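Local coordinates for phosphodiesterase (Candida albicans, PDB 6CPU), which is a phosphodiesterase of the HD superfamily, largely helical, with a zinc ion and a magnesium ion in the model, at residues A[27-30]-A[31-35]. Numbering follows the deposited sequence.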
ATOM      1  N   HIS A  27      19.226 -13.840   9.638  1.00 24.38           N
ATOM      2  CA  HIS A  27      19.483 -13.830   8.204  1.00 25.46           C
ATOM      3  C   HIS A  27      18.310 -14.412   7.387  1.00 24.04           C
ATOM      4  O   HIS A  27      17.980 -13.905   6.296  1.00 22.31           O
ATOM      5  CB  HIS A  27      20.795 -14.535   7.878  1.00 28.62           C
ATOM      6  CG  HIS A  27      22.013 -13.737   8.234  1.00 32.04           C
ATOM      7  ND1 HIS A  27      23.218 -14.325   8.557  1.00 34.17           N
ATOM      8  CD2 HIS A  27      22.214 -12.401   8.313  1.00 34.47           C
ATOM      9  CE1 HIS A  27      24.109 -13.385   8.813  1.00 35.12           C
ATOM     10  NE2 HIS A  27      23.526 -12.208   8.674  1.00 35.54           N
ATOM     11  N   LEU A  28      17.669 -15.451   7.916  1.00 22.58           N
ATOM     12  CA  LEU A  28      16.450 -16.007   7.300  1.00 22.76           C
ATOM     13  C   LEU A  28      15.333 -14.944   7.216  1.00 21.46           C
ATOM     14  O   LEU A  28      14.703 -14.768   6.165  1.00 20.62           O
ATOM     15  CB  LEU A  28      15.972 -17.233   8.088  1.00 23.60           C
ATOM     16  CG  LEU A  28      14.945 -18.126   7.393  1.00 24.41           C
ATOM     17  CD1 LEU A  28      15.001 -19.557   7.929  1.00 25.29           C
ATOM     18  CD2 LEU A  28      13.543 -17.573   7.559  1.00 25.24           C
ATOM     19  N   ILE A  29      15.127 -14.213   8.305  1.00 20.01           N
ATOM     20  CA  ILE A  29      14.131 -13.124   8.343  1.00 21.44           C
ATOM     21  C   ILE A  29      14.452 -12.048   7.294  1.00 21.67           C
ATOM     22  O   ILE A  29      13.557 -11.584   6.583  1.00 19.87           O
ATOM     23  CB  ILE A  29      14.021 -12.501   9.749  1.00 21.98           C
ATOM     24  CG1 ILE A  29      13.350 -13.488  10.709  1.00 22.74           C
ATOM     25  CG2 ILE A  29      13.196 -11.227   9.727  1.00 22.16           C
ATOM     26  CD1 ILE A  29      13.473 -13.098  12.174  1.00 23.58           C
ATOM     27  N   CYS A  30      15.727 -11.690   7.165  1.00 20.48           N
ATOM     28  CA  CYS A  30      16.120 -10.661   6.203  1.00 22.38           C
ATOM     29  C   CYS A  30      15.837 -11.103   4.771  1.00 21.07           C
ATOM     30  O   CYS A  30      15.412 -10.301   3.946  1.00 22.12           O
ATOM     31  CB  CYS A  30      17.582 -10.291   6.366  1.00 24.23           C
ATOM     32  SG  CYS A  30      17.900  -9.371   7.879  1.00 27.06           S
ATOM     33  N   HIS A  31      16.071 -12.378   4.484  1.00 20.98           N
ATOM     34  CA  HIS A  31      15.724 -12.966   3.186  1.00 20.72           C
ATOM     35  C   HIS A  31      14.226 -12.799   2.907  1.00 20.32           C
ATOM     36  O   HIS A  31      13.835 -12.448   1.787  1.00 20.62           O
ATOM     37  CB  HIS A  31      16.123 -14.443   3.204  1.00 21.27           C
ATOM     38  CG  HIS A  31      15.718 -15.217   1.994  1.00 21.84           C
ATOM     39  ND1 HIS A  31      16.413 -15.161   0.805  1.00 22.82           N
ATOM     40  CD2 HIS A  31      14.724 -16.113   1.805  1.00 22.77           C
ATOM     41  CE1 HIS A  31      15.852 -15.976  -0.069  1.00 23.37           C
ATOM     42  NE2 HIS A  31      14.822 -16.562   0.510  1.00 23.14           N
ATOM     43  N   LEU A  32      13.400 -13.053   3.926  1.00 18.45           N
ATOM     44  CA  LEU A  32      11.950 -12.944   3.783  1.00 19.07           C
ATOM     45  C   LEU A  32      11.515 -11.503   3.570  1.00 18.55           C
ATOM     46  O   LEU A  32      10.660 -11.265   2.736  1.00 19.36           O
ATOM     47  CB  LEU A  32      11.229 -13.538   4.996  1.00 18.49           C
ATOM     48  CG  LEU A  32      11.409 -15.037   5.193  1.00 18.22           C
ATOM     49  CD1 LEU A  32      10.711 -15.417   6.474  1.00 18.57           C
ATOM     50  CD2 LEU A  32      10.859 -15.834   4.023  1.00 19.30           C
ATOM     51  N   PHE A  33      12.088 -10.549   4.320  1.00 18.79           N
ATOM     52  CA  PHE A  33      11.721  -9.119   4.159  1.00 19.50           C
ATOM     53  C   PHE A  33      11.968  -8.625   2.732  1.00 19.00           C
ATOM     54  O   PHE A  33      11.210  -7.791   2.231  1.00 20.47           O
ATOM     55  CB  PHE A  33      12.466  -8.214   5.144  1.00 20.44           C
ATOM     56  CG  PHE A  33      11.797  -8.069   6.493  1.00 20.24           C
ATOM     57  CD1 PHE A  33      10.489  -7.613   6.607  1.00 19.84           C
ATOM     58  CD2 PHE A  33      12.503  -8.347   7.660  1.00 20.50           C
ATOM     59  CE1 PHE A  33       9.892  -7.473   7.849  1.00 20.26           C
ATOM     60  CE2 PHE A  33      11.915  -8.192   8.894  1.00 20.04           C
ATOM     61  CZ  PHE A  33      10.612  -7.754   8.998  1.00 19.68           C
ATOM     62  N   LYS A  34      13.021  -9.136   2.088  1.00 19.44           N
ATOM     63  CA  LYS A  34      13.410  -8.683   0.753  1.00 20.45           C
ATOM     64  C   LYS A  34      12.504  -9.194  -0.364  1.00 21.39           C
ATOM     65  O   LYS A  34      12.529  -8.648  -1.470  1.00 20.74           O
ATOM     66  CB  LYS A  34      14.870  -9.056   0.461  1.00 21.74           C
ATOM     67  CG  LYS A  34      15.841  -8.155   1.203  1.00 22.96           C
ATOM     68  CD  LYS A  34      17.275  -8.297   0.731  1.00 25.51           C
ATOM     69  CE  LYS A  34      17.916  -9.552   1.265  1.00 28.15           C
ATOM     70  NZ  LYS A  34      19.398  -9.481   1.089  1.00 29.55           N
ATOM     71  N   LYS A  35      11.685 -10.205  -0.076  1.00 22.02           N
ATOM     72  CA  LYS A  35      10.773 -10.760  -1.084  1.00 22.69           C
ATOM     73  C   LYS A  35       9.789  -9.754  -1.709  1.00 21.66           C
ATOM     74  O   LYS A  35       9.418  -9.895  -2.896  1.00 22.41           O
ATOM     75  CB  LYS A  35      10.049 -11.985  -0.528  1.00 23.65           C
ATOM     76  CG  LYS A  35      11.027 -13.143  -0.394  1.00 25.17           C
ATOM     77  CD  LYS A  35      10.354 -14.440  -0.050  1.00 27.64           C
ATOM     78  CE  LYS A  35      11.347 -15.580  -0.136  1.00 28.52           C
ATOM     79  NZ  LYS A  35      11.590 -15.996  -1.542  1.00 29.16           N
TER
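His31, Leu32, Phe33 and Lys34 each give their backbone N-H to the carbonyl oxygen four residues back, the i to i+4 ladder of an alpha-helix, with the shortest rung from Phe33 N to Ile29 O at 2.9 Å and the longest from Lys34 N to Cys30 O at 3.2 Å. The last rung is also the most bent, its N-H...O angle being 145°.

Two apolar pairs repeat the same spacing. Leu28 and Leu32 run side by side in the same direction, and methyl CD2 of Leu28 lies 3.7 Å from CD1 of Leu32. Ile29 meets Phe33 through one branch: CG2 lies anti to the backbone N because chi1, measured to CG1, is -71°, and it reaches the ring at 3.4 Å from CE2 and also touches CD2, approaching obliquely. Lys34 in turn lays its aliphatic chain near the Cys30 carbonyl, with CG 3.5 Å from Cys30 O.

The imidazole of His31 extends toward the same strand as the two leucines, with CG anti to the backbone N (chi1 175°), and NE2 is hydrogen-bonded to Glu3, whose carboxylate also forms a salt bridge with Lys35. Helix 25-34 packs on the four-stranded parallel sheet of the N-terminal region: Leu28, His31 and Leu32 touch Leu5 of strand 2-6, and Leu28 also reaches Ile48 of strand 46-49. Ile29 and Leu32 face helix 84-94 through Leu90 and Ile91, while Phe33 makes edge-to-face contacts with Phe95 and Phe196.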